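Local coordinates for protein 336aa long hypothetical dTDP-glucose 4,6-dehydratase (Pyrococcus horikoshii, PDB 2HUN) that binds NAD in a Rossmann-type fold and probably acts as a dTDP-glucose 4,6-dehydratase, a lyase that uses this cofactor, at residues Asp89-Ser94 against Pro147-Ser152; His100-Gly105 against Ala153-Ser158; Asp128-Asp133 against Asp143-Ser148; Ser158-Leu163 against Ile175-Asn180. All blocks are in the same frame, centred on the assembly; numbering follows the deposited sequence.

How the contacts relate
Helix 150-168 runs through contacts 1, 2 and 4, offering its capped start, its early turns and its middle in succession, while contact 3 lies in the loop that leads into it from strand 121-127. Contacts 1, 2 and 4 are buried, and contact 3 is partly so. Their chemistry differs with place. Contact 1 joins two helix ends around serines and a proline, contact 2 packs nearly parallel helices through a side-chain amide-to-hydroxyl hydrogen bond and a water, contact 3 combines bonds to backbone carbonyls with packing of Val-130, Tyr-131 and Leu-145, and contact 4 sets a buried salt bridge between helix and sheet. Contacts 1, 2 and 4 touch NAD; contact 3 meets contact 4 where Tyr-131 OH approaches Arg-177 NH1.

Contact 1 (Asp89-Ser94 against Pro147-Ser152); sequences DRSISS and PSSPYS. With NAD (nicotinamide-adenine-dinucleotide), chain C.
The two backbones are nearest at Ser-91 and Tyr-151, their CA atoms 5.3 Å apart, where the end of helix 88-93 meets the first turn of helix 150-168. One helix gives out at Ser-94, and the other starts from Ser-149 as its N-cap. Ser-91 turns its side chain to this start: OG lies 3.4 Å from Tyr-151 CB and is hydrogen-bonded to Val-88 O. The Pro-150 ring lies against the Ser-91 carbonyl, with CG 3.3 Å from O, and Ile-92 CG1 comes within 4.0 Å of Pro-150 CD. Ser-149 and Ser-152 form a capping box: Ser-152 N donates to Ser-149 OG at 3.2 Å, nearly straight (175°), and Ser-149 N donates in return to Ser-152 OG. An alanine in place of Ser-149 would probably leave Ser-152 N without its acceptor and the first turn less firmly closed. The box leads into the Tyr-X-X-X-Lys signature of short-chain dehydrogenases/reductases, here Tyr-151 and Lys-155. Tyr-151 CG is anti to the backbone N (chi1 159°); the far end of the ring leads away from helix 88-93, and its OH shares a 2.7 Å hydrogen bond with NAD O2D, in the ring plane. Thr-168 of the second subunit packs on Ile-92, Ser-149 and Pro-150.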
# COMPACT_ATOMS: atom_id res chain seq x y z
N ASP A 89 -8.61 -2.39 -16.81
CA ASP A 89 -10.02 -2.07 -17.01
C ASP A 89 -10.93 -2.91 -16.14
O ASP A 89 -11.96 -2.44 -15.66
CB ASP A 89 -10.41 -2.23 -18.48
CG ASP A 89 -9.79 -1.16 -19.36
OD1 ASP A 89 -9.64 -0.02 -18.88
OD2 ASP A 89 -9.47 -1.46 -20.52
N ARG A 90 -10.56 -4.17 -15.94
CA ARG A 90 -11.36 -5.05 -15.09
C ARG A 90 -11.28 -4.58 -13.63
O ARG A 90 -12.24 -4.76 -12.87
CB ARG A 90 -10.86 -6.50 -15.21
CG ARG A 90 -11.55 -7.29 -16.33
CD ARG A 90 -10.79 -8.56 -16.69
NE ARG A 90 -10.43 -9.38 -15.54
CZ ARG A 90 -11.26 -10.26 -14.99
NH1 ARG A 90 -12.47 -10.42 -15.50
NH2 ARG A 90 -10.87 -10.98 -13.94
N SER A 91 -10.16 -3.98 -13.25
CA SER A 91 -9.99 -3.50 -11.87
C SER A 91 -10.84 -2.26 -11.61
O SER A 91 -11.27 -2.01 -10.49
CB SER A 91 -8.51 -3.21 -11.55
OG SER A 91 -8.03 -2.02 -12.16
N ILE A 92 -11.11 -1.49 -12.67
CA ILE A 92 -11.92 -0.29 -12.54
C ILE A 92 -13.40 -0.65 -12.41
O ILE A 92 -14.15 0.02 -11.70
CB ILE A 92 -11.72 0.65 -13.75
CG1 ILE A 92 -10.26 1.10 -13.80
CG2 ILE A 92 -12.66 1.85 -13.67
CD1 ILE A 92 -9.89 1.92 -15.01
N SER A 93 -13.81 -1.72 -13.09
CA SER A 93 -15.21 -2.17 -13.05
C SER A 93 -15.54 -2.92 -11.76
O SER A 93 -16.55 -2.64 -11.12
CB SER A 93 -15.49 -3.09 -14.25
OG SER A 93 -15.10 -2.48 -15.46
N SER A 94 -14.70 -3.87 -11.39
CA SER A 94 -14.93 -4.65 -10.18
C SER A 94 -13.62 -4.81 -9.41
O SER A 94 -12.92 -5.82 -9.54
CB SER A 94 -15.50 -6.03 -10.51
OG SER A 94 -15.84 -6.72 -9.32
N PRO A 147 -0.31 4.98 -7.34
CA PRO A 147 -1.12 4.11 -8.20
C PRO A 147 -2.32 4.86 -8.79
O PRO A 147 -2.97 5.63 -8.09
CB PRO A 147 -1.54 2.99 -7.25
CG PRO A 147 -1.66 3.72 -5.93
CD PRO A 147 -0.41 4.58 -5.93
N SER A 148 -2.60 4.63 -10.07
CA SER A 148 -3.71 5.32 -10.72
C SER A 148 -4.90 4.42 -11.03
O SER A 148 -5.85 4.86 -11.66
CB SER A 148 -3.25 6.01 -12.01
OG SER A 148 -2.87 5.05 -12.98
N SER A 149 -4.85 3.16 -10.60
CA SER A 149 -5.97 2.24 -10.84
C SER A 149 -6.12 1.31 -9.65
O SER A 149 -5.19 1.16 -8.86
CB SER A 149 -5.73 1.42 -12.11
OG SER A 149 -4.72 0.44 -11.93
N PRO A 150 -7.29 0.66 -9.51
CA PRO A 150 -7.47 -0.25 -8.38
C PRO A 150 -6.45 -1.38 -8.47
O PRO A 150 -6.00 -1.92 -7.46
CB PRO A 150 -8.90 -0.75 -8.56
CG PRO A 150 -9.58 0.45 -9.16
CD PRO A 150 -8.57 0.90 -10.20
N TYR A 151 -6.09 -1.75 -9.69
CA TYR A 151 -5.11 -2.80 -9.88
C TYR A 151 -3.77 -2.41 -9.26
O TYR A 151 -3.23 -3.14 -8.43
CB TYR A 151 -4.91 -3.11 -11.37
CG TYR A 151 -3.59 -3.80 -11.66
CD1 TYR A 151 -3.32 -5.07 -11.15
CD2 TYR A 151 -2.61 -3.18 -12.43
CE1 TYR A 151 -2.09 -5.69 -11.38
CE2 TYR A 151 -1.37 -3.80 -12.67
CZ TYR A 151 -1.12 -5.06 -12.14
OH TYR A 151 0.08 -5.70 -12.38
N SER A 152 -3.23 -1.27 -9.67
CA SER A 152 -1.93 -0.84 -9.16
C SER A 152 -2.02 -0.42 -7.69
O SER A 152 -1.04 -0.54 -6.95
CB SER A 152 -1.34 0.29 -10.03
OG SER A 152 -2.17 1.44 -10.07
PA NAD C . -1.11 -13.59 -15.71
O1A NAD C . -2.41 -12.90 -15.68
O2A NAD C . -0.63 -14.19 -16.98
O5B NAD C . -1.18 -14.78 -14.63
C5B NAD C . -1.54 -14.58 -13.25
C4B NAD C . -1.60 -16.00 -12.68
O4B NAD C . -1.90 -15.95 -11.27
C3B NAD C . -2.72 -16.83 -13.35
O3B NAD C . -2.23 -18.14 -13.69
C2B NAD C . -3.85 -16.81 -12.30
O2B NAD C . -4.77 -17.90 -12.33
C1B NAD C . -3.06 -16.72 -10.99
N9A NAD C . -3.81 -16.09 -9.88
C8A NAD C . -4.41 -14.88 -9.86
N7A NAD C . -4.97 -14.69 -8.66
C5A NAD C . -4.72 -15.76 -7.91
C6A NAD C . -5.05 -16.14 -6.58
N6A NAD C . -5.75 -15.38 -5.75
N1A NAD C . -4.58 -17.40 -6.14
C2A NAD C . -3.84 -18.23 -7.00
N3A NAD C . -3.54 -17.87 -8.25
C4A NAD C . -3.97 -16.66 -8.69
O3 NAD C . -0.06 -12.44 -15.38
PN NAD C . 1.51 -12.32 -15.27
O1N NAD C . 1.81 -11.27 -16.29
O2N NAD C . 2.19 -13.62 -15.50
O5D NAD C . 1.78 -11.64 -13.83
C5D NAD C . 2.60 -12.21 -12.81
C4D NAD C . 2.97 -11.10 -11.79
O4D NAD C . 3.90 -10.16 -12.37
C3D NAD C . 1.75 -10.31 -11.30
O3D NAD C . 1.87 -10.13 -9.87
C2D NAD C . 1.85 -8.97 -12.07
O2D NAD C . 1.26 -7.92 -11.30
C1D NAD C . 3.36 -8.83 -12.26
N1N NAD C . 3.77 -8.04 -13.43
C2N NAD C . 3.55 -8.49 -14.78
C3N NAD C . 3.99 -7.68 -15.84
C7N NAD C . 3.80 -8.11 -17.32
O7N NAD C . 4.36 -7.45 -18.20
N7N NAD C . 3.05 -9.17 -17.60
C4N NAD C . 4.64 -6.45 -15.58
C5N NAD C . 4.85 -6.03 -14.25
C6N NAD C . 4.42 -6.81 -13.17

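Contact 2 (His100-Gly105 against Ala153-Ser158); sequences HSNVIG and ATKAAS. With NAD (nicotinamide-adenine-dinucleotide), chain C.
Thr-154 makes the one direct hydrogen bond between segments 100-105 and 153-158, on helices 96-116 and 150-168, which run nearly parallel here, 15° apart with their local axes 8.0 Å from each other. Asn-102 ND2 donates to Thr-154 OG1 over 2.9 Å, almost straight (174°) and in the plane of the amide. That hydroxyl lies between the backbone N and the carbonyl carbon (chi1 54°) and is also hydrogen-bonded to Tyr-151 O one turn back, while Asn-102 OD1 is hydrogen-bonded to Glu-85 N, so the amide group is held at both ends and its rotation is fixed. Lys-155 starts out pointing away from helix 96-116, but its bent chain crosses Asn-102 at about a right angle, with CD 4.0 Å from Asn-102 ND2. Its ammonium NZ donates to NAD O3D at 2.9 Å and to a water, and is hydrogen-bonded to Val-125 O as well. At the other end of NAD, Ser-101 OG accepts from the adenine N6A. Ala-157 gives the apolar side: its CB meets Val-103 CG2 at 3.8 Å. Ser-158 closes the segment with CB against Asn-102 O, 3.3 Å away, while its OG turns back to donate to Lys-155 O over 2.6 Å. The water on Lys-155 NZ donates to Ser-158 OG and, weakly, to Asn-102 O, bridging the helices next to the ammonium that holds the nicotinamide ribose. Val-103, Ile-104 and Ala-157 each pack on their own counterparts in the second subunit, consistent with the four-helix-bundle dimer interface familiar from extended short-chain dehydrogenases/reductases.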
# COMPACT_ATOMS: atom_id res chain seq x y z
N HIS A 100 -9.09 -8.83 -3.20
CA HIS A 100 -9.01 -10.21 -2.75
C HIS A 100 -7.73 -10.95 -3.13
O HIS A 100 -7.03 -11.49 -2.27
CB HIS A 100 -10.20 -11.01 -3.27
CG HIS A 100 -10.15 -12.46 -2.89
ND1 HIS A 100 -10.45 -12.91 -1.63
CD2 HIS A 100 -9.80 -13.55 -3.61
CE1 HIS A 100 -10.29 -14.22 -1.58
NE2 HIS A 100 -9.89 -14.64 -2.77
N SER A 101 -7.44 -11.01 -4.43
CA SER A 101 -6.26 -11.72 -4.89
C SER A 101 -4.94 -10.99 -4.60
O SER A 101 -3.97 -11.61 -4.17
CB SER A 101 -6.35 -12.01 -6.39
OG SER A 101 -7.35 -12.97 -6.69
N ASN A 102 -4.92 -9.68 -4.83
CA ASN A 102 -3.68 -8.93 -4.62
C ASN A 102 -3.39 -8.58 -3.16
O ASN A 102 -2.29 -8.84 -2.68
CB ASN A 102 -3.70 -7.65 -5.47
CG ASN A 102 -3.86 -7.95 -6.96
OD1 ASN A 102 -3.67 -9.08 -7.39
ND2 ASN A 102 -4.21 -6.93 -7.73
N VAL A 103 -4.37 -8.01 -2.47
CA VAL A 103 -4.18 -7.65 -1.07
C VAL A 103 -4.41 -8.81 -0.10
O VAL A 103 -3.49 -9.19 0.63
CB VAL A 103 -5.08 -6.48 -0.65
CG1 VAL A 103 -4.88 -6.17 0.83
CG2 VAL A 103 -4.74 -5.24 -1.49
N ILE A 104 -5.62 -9.38 -0.09
CA ILE A 104 -5.90 -10.48 0.83
C ILE A 104 -4.99 -11.67 0.54
O ILE A 104 -4.48 -12.31 1.45
CB ILE A 104 -7.38 -10.94 0.73
CG1 ILE A 104 -8.32 -9.77 1.00
CG2 ILE A 104 -7.65 -12.05 1.75
CD1 ILE A 104 -8.11 -9.09 2.33
N GLY A 105 -4.78 -11.96 -0.74
CA GLY A 105 -3.93 -13.07 -1.10
C GLY A 105 -2.51 -12.91 -0.58
O GLY A 105 -1.93 -13.87 -0.06
N ALA A 153 -3.18 0.04 -7.26
CA ALA A 153 -3.35 0.45 -5.87
C ALA A 153 -3.33 -0.78 -4.97
O ALA A 153 -2.81 -0.73 -3.84
CB ALA A 153 -4.65 1.22 -5.69
N THR A 154 -3.90 -1.89 -5.45
CA THR A 154 -3.92 -3.12 -4.67
C THR A 154 -2.54 -3.77 -4.69
O THR A 154 -2.12 -4.39 -3.71
CB THR A 154 -5.00 -4.11 -5.17
OG1 THR A 154 -4.83 -4.35 -6.57
CG2 THR A 154 -6.38 -3.52 -4.93
N LYS A 155 -1.83 -3.64 -5.81
CA LYS A 155 -0.48 -4.19 -5.87
C LYS A 155 0.37 -3.38 -4.88
O LYS A 155 1.17 -3.94 -4.14
CB LYS A 155 0.11 -4.07 -7.28
CG LYS A 155 -0.48 -5.05 -8.29
CD LYS A 155 -0.21 -6.51 -7.94
CE LYS A 155 1.28 -6.85 -8.06
NZ LYS A 155 1.58 -8.26 -7.65
N ALA A 156 0.19 -2.06 -4.89
CA ALA A 156 0.93 -1.16 -4.00
C ALA A 156 0.63 -1.48 -2.55
O ALA A 156 1.53 -1.51 -1.71
CB ALA A 156 0.57 0.30 -4.29
N ALA A 157 -0.65 -1.72 -2.25
CA ALA A 157 -1.07 -2.07 -0.90
C ALA A 157 -0.41 -3.36 -0.46
O ALA A 157 0.00 -3.48 0.69
CB ALA A 157 -2.59 -2.22 -0.84
N SER A 158 -0.30 -4.33 -1.37
CA SER A 158 0.33 -5.60 -1.02
C SER A 158 1.81 -5.39 -0.73
O SER A 158 2.35 -6.01 0.18
CB SER A 158 0.13 -6.66 -2.13
OG SER A 158 0.85 -6.36 -3.31
PA NAD C . -1.11 -13.59 -15.71
O1A NAD C . -2.41 -12.90 -15.68
O2A NAD C . -0.63 -14.19 -16.98
O5B NAD C . -1.18 -14.78 -14.63
C5B NAD C . -1.54 -14.58 -13.25
C4B NAD C . -1.60 -16.00 -12.68
O4B NAD C . -1.90 -15.95 -11.27
C3B NAD C . -2.72 -16.83 -13.35
O3B NAD C . -2.23 -18.14 -13.69
C2B NAD C . -3.85 -16.81 -12.30
O2B NAD C . -4.77 -17.90 -12.33
C1B NAD C . -3.06 -16.72 -10.99
N9A NAD C . -3.81 -16.09 -9.88
C8A NAD C . -4.41 -14.88 -9.86
N7A NAD C . -4.97 -14.69 -8.66
C5A NAD C . -4.72 -15.76 -7.91
C6A NAD C . -5.05 -16.14 -6.58
N6A NAD C . -5.75 -15.38 -5.75
N1A NAD C . -4.58 -17.40 -6.14
C2A NAD C . -3.84 -18.23 -7.00
N3A NAD C . -3.54 -17.87 -8.25
C4A NAD C . -3.97 -16.66 -8.69
O3 NAD C . -0.06 -12.44 -15.38
PN NAD C . 1.51 -12.32 -15.27
O1N NAD C . 1.81 -11.27 -16.29
O2N NAD C . 2.19 -13.62 -15.50
O5D NAD C . 1.78 -11.64 -13.83
C5D NAD C . 2.60 -12.21 -12.81
C4D NAD C . 2.97 -11.10 -11.79
O4D NAD C . 3.90 -10.16 -12.37
C3D NAD C . 1.75 -10.31 -11.30
O3D NAD C . 1.87 -10.13 -9.87
C2D NAD C . 1.85 -8.97 -12.07
O2D NAD C . 1.26 -7.92 -11.30
C1D NAD C . 3.36 -8.83 -12.26
N1N NAD C . 3.77 -8.04 -13.43
C2N NAD C . 3.55 -8.49 -14.78
C3N NAD C . 3.99 -7.68 -15.84
C7N NAD C . 3.80 -8.11 -17.32
O7N NAD C . 4.36 -7.45 -18.20
N7N NAD C . 3.05 -9.17 -17.60
C4N NAD C . 4.64 -6.45 -15.58
C5N NAD C . 4.85 -6.03 -14.25
C6N NAD C . 4.42 -6.81 -13.17
O HOH W 1 -0.06 -8.53 -5.27

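Contact 3 (Asp128-Asp133 against Asp143-Ser148); sequences DEVYGD and DRLMPS
Val-130 O is the meeting point of the two segments: Met-146 N donates to it over 2.9 Å, in the carbonyl plane. Leu-145 CB touches the same oxygen at 3.3 Å, and the Leu-145 side chain runs alongside Val-130, pointing the same way. Its CD2 lies 3.8 Å from Val-130 CG2 and equally far from Tyr-131 CD1. A second bond joins Arg-144 NH1 to Tyr-131 O (3.2 Å), with the oxygen in the guanidinium plane; the arginine chain starts away from the other segment but is bent at chi2, and its guanidinium ends beside that oxygen. At Gly-132 the backbone takes a positive phi of 77°, and a CB there would run into Met-146 O, which is 3.3 Å from Gly-132 CA. Water 2 donates to Glu-129 O and accepts from Ser-148 N. Farther out, the Tyr-131 ring meets the Phe-139 ring nearly parallel and its OH is hydrogen-bonded to Asn-241 OD1, while Met-160 of the second subunit packs on Leu-145 and Pro-147. The loop's direct polar bonds across the contact thus all end on main-chain oxygens, with the Val-130, Tyr-131 and Leu-145 side chains packed beside them.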
# COMPACT_ATOMS: atom_id res chain seq x y z
N ASP A 128 5.82 -1.90 -12.08
CA ASP A 128 6.32 -0.54 -12.26
C ASP A 128 5.15 0.45 -12.17
O ASP A 128 5.35 1.66 -12.00
CB ASP A 128 7.04 -0.41 -13.61
CG ASP A 128 6.10 -0.62 -14.82
OD1 ASP A 128 5.07 -1.31 -14.69
OD2 ASP A 128 6.43 -0.11 -15.91
N GLU A 129 3.93 -0.06 -12.28
CA GLU A 129 2.76 0.79 -12.22
C GLU A 129 2.47 1.36 -10.83
O GLU A 129 1.72 2.32 -10.70
CB GLU A 129 1.52 0.05 -12.73
CG GLU A 129 1.48 -0.12 -14.25
CD GLU A 129 0.16 -0.72 -14.73
OE1 GLU A 129 -0.89 -0.06 -14.57
OE2 GLU A 129 0.18 -1.85 -15.26
N VAL A 130 3.07 0.77 -9.79
CA VAL A 130 2.82 1.28 -8.44
C VAL A 130 3.25 2.73 -8.29
O VAL A 130 2.65 3.48 -7.53
CB VAL A 130 3.54 0.44 -7.36
CG1 VAL A 130 2.89 -0.94 -7.25
CG2 VAL A 130 5.02 0.31 -7.70
N TYR A 131 4.27 3.13 -9.04
CA TYR A 131 4.79 4.50 -9.00
C TYR A 131 3.99 5.53 -9.79
O TYR A 131 4.21 6.74 -9.63
CB TYR A 131 6.20 4.55 -9.60
CG TYR A 131 7.23 3.70 -8.90
CD1 TYR A 131 7.83 4.12 -7.71
CD2 TYR A 131 7.65 2.49 -9.45
CE1 TYR A 131 8.82 3.36 -7.08
CE2 TYR A 131 8.64 1.71 -8.84
CZ TYR A 131 9.22 2.16 -7.66
OH TYR A 131 10.20 1.41 -7.05
N GLY A 132 3.08 5.08 -10.64
CA GLY A 132 2.33 6.03 -11.44
C GLY A 132 3.22 6.52 -12.58
O GLY A 132 4.36 6.07 -12.72
N ASP A 133 2.73 7.46 -13.38
CA ASP A 133 3.51 7.93 -14.51
C ASP A 133 4.57 8.99 -14.19
O ASP A 133 4.58 9.55 -13.10
CB ASP A 133 2.58 8.47 -15.60
CG ASP A 133 1.82 9.70 -15.16
OD1 ASP A 133 1.08 9.61 -14.17
OD2 ASP A 133 1.98 10.75 -15.82
N ASP A 143 11.32 6.31 -3.99
CA ASP A 143 10.28 7.28 -4.32
C ASP A 143 8.91 6.81 -3.87
O ASP A 143 8.66 5.62 -3.78
CB ASP A 143 10.25 7.56 -5.82
CG ASP A 143 11.52 8.23 -6.31
OD1 ASP A 143 12.04 9.09 -5.58
OD2 ASP A 143 11.98 7.92 -7.43
N ARG A 144 8.02 7.76 -3.58
CA ARG A 144 6.67 7.45 -3.15
C ARG A 144 5.95 6.72 -4.27
O ARG A 144 6.37 6.75 -5.42
CB ARG A 144 5.89 8.74 -2.84
CG ARG A 144 5.30 9.45 -4.09
CD ARG A 144 6.39 9.96 -5.05
NE ARG A 144 5.83 10.59 -6.24
CZ ARG A 144 5.25 9.94 -7.25
NH1 ARG A 144 5.17 8.61 -7.24
NH2 ARG A 144 4.75 10.61 -8.28
N LEU A 145 4.84 6.08 -3.92
CA LEU A 145 4.04 5.39 -4.92
C LEU A 145 2.87 6.32 -5.24
O LEU A 145 2.53 7.20 -4.46
CB LEU A 145 3.52 4.06 -4.36
CG LEU A 145 4.59 3.07 -3.87
CD1 LEU A 145 3.93 1.75 -3.51
CD2 LEU A 145 5.63 2.86 -4.93
N MET A 146 2.26 6.11 -6.41
CA MET A 146 1.11 6.91 -6.83
C MET A 146 0.29 6.08 -7.82
O MET A 146 0.20 6.42 -9.00
CB MET A 146 1.58 8.21 -7.49
CG MET A 146 0.48 9.27 -7.62
SD MET A 146 -0.26 9.72 -6.02
CE MET A 146 1.09 10.67 -5.26
N PRO A 147 -0.31 4.98 -7.34
CA PRO A 147 -1.12 4.11 -8.20
C PRO A 147 -2.32 4.86 -8.79
O PRO A 147 -2.97 5.63 -8.09
CB PRO A 147 -1.54 2.99 -7.25
CG PRO A 147 -1.66 3.72 -5.93
CD PRO A 147 -0.41 4.58 -5.93
N SER A 148 -2.60 4.63 -10.07
CA SER A 148 -3.71 5.32 -10.72
C SER A 148 -4.90 4.42 -11.03
O SER A 148 -5.85 4.86 -11.66
CB SER A 148 -3.25 6.01 -12.01
OG SER A 148 -2.87 5.05 -12.98
O HOH W 2 -0.93 3.23 -11.66

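Contact 4 (Ser158-Leu163 against Ile175-Asn180); sequences SDMLVL and ITRCTN. With NAD (nicotinamide-adenine-dinucleotide), chain C.
Arg-177 presents the edge of its guanidinium to Asp-159, tip to tip, with NE and NH2 both donating to the single oxygen OD2. Each bond is 2.9 Å long, and OD2 lies in the guanidinium plane, while the carboxylate plane is turned 26° from it. Met-160 CE also lies at the edge, beside NH2. The salt bridge spans part of a Rossmann-fold beta-alpha-beta unit, in which helix 150-168 connects the parallel strands 121-127 and 172-182; the helix segment runs at 154° to strand 175-178, with axes 10.3 Å apart. An arginine chain extended from CG to NE carries the charge from the strand up to the helix. The ends of the pair have further partners: Asp-159 OD1 is hydrogen-bonded to Ser-126 OG, and Arg-177 NH1 to Tyr-131 OH. A leucine in place of Arg-177 would probably leave the buried Asp-159 charge without its mate and Tyr-131 OH without this partner. Ile-175 fills the neighbouring position on the same strand face. Its CD1 lies 3.6 Å from Asp-159 O and 3.8 Å from Leu-163 CD2, which it meets at about a right angle, while its CG1 reaches Val-162 CG1 at 3.8 Å. Toward its end the strand passes along the nicotinamide of NAD. Cys-178 SG, turned to the other side of the sheet from Arg-177, is 3.4 Å from NAD C5N, and Thr-179 O sits 3.2 Å from C4N of the ring.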
# COMPACT_ATOMS: atom_id res chain seq x y z
N SER A 158 -0.30 -4.33 -1.37
CA SER A 158 0.33 -5.60 -1.02
C SER A 158 1.81 -5.39 -0.73
O SER A 158 2.35 -6.01 0.18
CB SER A 158 0.13 -6.66 -2.13
OG SER A 158 0.85 -6.36 -3.31
N ASP A 159 2.47 -4.52 -1.49
CA ASP A 159 3.89 -4.24 -1.24
C ASP A 159 4.07 -3.75 0.21
O ASP A 159 4.98 -4.18 0.92
CB ASP A 159 4.42 -3.15 -2.18
CG ASP A 159 4.61 -3.64 -3.61
OD1 ASP A 159 4.25 -4.80 -3.89
OD2 ASP A 159 5.12 -2.86 -4.44
N MET A 160 3.21 -2.83 0.63
CA MET A 160 3.30 -2.27 1.98
C MET A 160 3.18 -3.35 3.07
O MET A 160 3.91 -3.30 4.07
CB MET A 160 2.22 -1.19 2.19
CG MET A 160 2.38 0.04 1.29
SD MET A 160 4.05 0.76 1.32
CE MET A 160 4.81 -0.03 -0.04
N LEU A 161 2.27 -4.31 2.88
CA LEU A 161 2.10 -5.37 3.87
C LEU A 161 3.39 -6.18 3.95
O LEU A 161 3.85 -6.52 5.04
CB LEU A 161 0.94 -6.29 3.50
CG LEU A 161 -0.45 -5.64 3.39
CD1 LEU A 161 -1.49 -6.72 3.09
CD2 LEU A 161 -0.78 -4.92 4.68
N VAL A 162 3.98 -6.49 2.80
CA VAL A 162 5.21 -7.26 2.79
C VAL A 162 6.32 -6.55 3.56
O VAL A 162 7.04 -7.17 4.33
CB VAL A 162 5.70 -7.54 1.36
CG1 VAL A 162 7.07 -8.20 1.38
CG2 VAL A 162 4.71 -8.47 0.66
N LEU A 163 6.47 -5.24 3.35
CA LEU A 163 7.50 -4.48 4.05
C LEU A 163 7.26 -4.53 5.56
O LEU A 163 8.19 -4.75 6.34
CB LEU A 163 7.49 -3.02 3.57
CG LEU A 163 7.93 -2.78 2.12
CD1 LEU A 163 7.76 -1.31 1.75
CD2 LEU A 163 9.37 -3.20 1.95
N ILE A 175 11.17 -7.62 -2.47
CA ILE A 175 10.11 -7.26 -3.41
C ILE A 175 10.76 -6.89 -4.74
O ILE A 175 11.81 -6.24 -4.76
CB ILE A 175 9.31 -6.03 -2.93
CG1 ILE A 175 8.54 -6.36 -1.64
CG2 ILE A 175 8.35 -5.57 -4.02
CD1 ILE A 175 7.94 -5.13 -0.97
N THR A 176 10.15 -7.32 -5.84
CA THR A 176 10.66 -6.96 -7.16
C THR A 176 9.58 -6.15 -7.90
O THR A 176 8.38 -6.37 -7.70
CB THR A 176 11.02 -8.20 -8.01
OG1 THR A 176 9.87 -9.05 -8.14
CG2 THR A 176 12.14 -8.99 -7.35
N ARG A 177 10.02 -5.22 -8.74
CA ARG A 177 9.11 -4.40 -9.54
C ARG A 177 9.71 -4.32 -10.93
O ARG A 177 10.81 -3.79 -11.12
CB ARG A 177 8.95 -3.00 -8.93
CG ARG A 177 8.09 -2.96 -7.66
CD ARG A 177 8.17 -1.60 -6.98
NE ARG A 177 7.35 -1.53 -5.76
CZ ARG A 177 7.53 -0.61 -4.82
NH1 ARG A 177 8.49 0.30 -4.96
NH2 ARG A 177 6.75 -0.58 -3.74
N CYS A 178 8.98 -4.84 -11.91
CA CYS A 178 9.47 -4.85 -13.28
C CYS A 178 8.54 -4.15 -14.27
O CYS A 178 7.36 -3.94 -14.00
CB CYS A 178 9.64 -6.30 -13.75
SG CYS A 178 8.06 -7.16 -13.87
N THR A 179 9.10 -3.82 -15.43
CA THR A 179 8.37 -3.15 -16.48
C THR A 179 7.60 -4.18 -17.30
O THR A 179 7.35 -5.29 -16.83
CB THR A 179 9.33 -2.37 -17.40
OG1 THR A 179 10.24 -3.29 -18.02
CG2 THR A 179 10.13 -1.37 -16.59
N ASN A 180 7.24 -3.83 -18.53
CA ASN A 180 6.48 -4.73 -19.39
C ASN A 180 7.24 -5.95 -19.88
O ASN A 180 8.29 -5.82 -20.50
CB ASN A 180 5.94 -3.94 -20.58
CG ASN A 180 5.17 -2.72 -20.16
OD1 ASN A 180 4.06 -2.82 -19.63
ND2 ASN A 180 5.76 -1.55 -20.37
PA NAD C . -1.11 -13.59 -15.71
O1A NAD C . -2.41 -12.90 -15.68
O2A NAD C . -0.63 -14.19 -16.98
O5B NAD C . -1.18 -14.78 -14.63
C5B NAD C . -1.54 -14.58 -13.25
C4B NAD C . -1.60 -16.00 -12.68
O4B NAD C . -1.90 -15.95 -11.27
C3B NAD C . -2.72 -16.83 -13.35
O3B NAD C . -2.23 -18.14 -13.69
C2B NAD C . -3.85 -16.81 -12.30
O2B NAD C . -4.77 -17.90 -12.33
C1B NAD C . -3.06 -16.72 -10.99
N9A NAD C . -3.81 -16.09 -9.88
C8A NAD C . -4.41 -14.88 -9.86
N7A NAD C . -4.97 -14.69 -8.66
C5A NAD C . -4.72 -15.76 -7.91
C6A NAD C . -5.05 -16.14 -6.58
N6A NAD C . -5.75 -15.38 -5.75
N1A NAD C . -4.58 -17.40 -6.14
C2A NAD C . -3.84 -18.23 -7.00
N3A NAD C . -3.54 -17.87 -8.25
C4A NAD C . -3.97 -16.66 -8.69
O3 NAD C . -0.06 -12.44 -15.38
PN NAD C . 1.51 -12.32 -15.27
O1N NAD C . 1.81 -11.27 -16.29
O2N NAD C . 2.19 -13.62 -15.50
O5D NAD C . 1.78 -11.64 -13.83
C5D NAD C . 2.60 -12.21 -12.81
C4D NAD C . 2.97 -11.10 -11.79
O4D NAD C . 3.90 -10.16 -12.37
C3D NAD C . 1.75 -10.31 -11.30
O3D NAD C . 1.87 -10.13 -9.87
C2D NAD C . 1.85 -8.97 -12.07
O2D NAD C . 1.26 -7.92 -11.30
C1D NAD C . 3.36 -8.83 -12.26
N1N NAD C . 3.77 -8.04 -13.43
C2N NAD C . 3.55 -8.49 -14.78
C3N NAD C . 3.99 -7.68 -15.84
C7N NAD C . 3.80 -8.11 -17.32
O7N NAD C . 4.36 -7.45 -18.20
N7N NAD C . 3.05 -9.17 -17.60
C4N NAD C . 4.64 -6.45 -15.58
C5N NAD C . 4.85 -6.03 -14.25
C6N NAD C . 4.42 -6.81 -13.17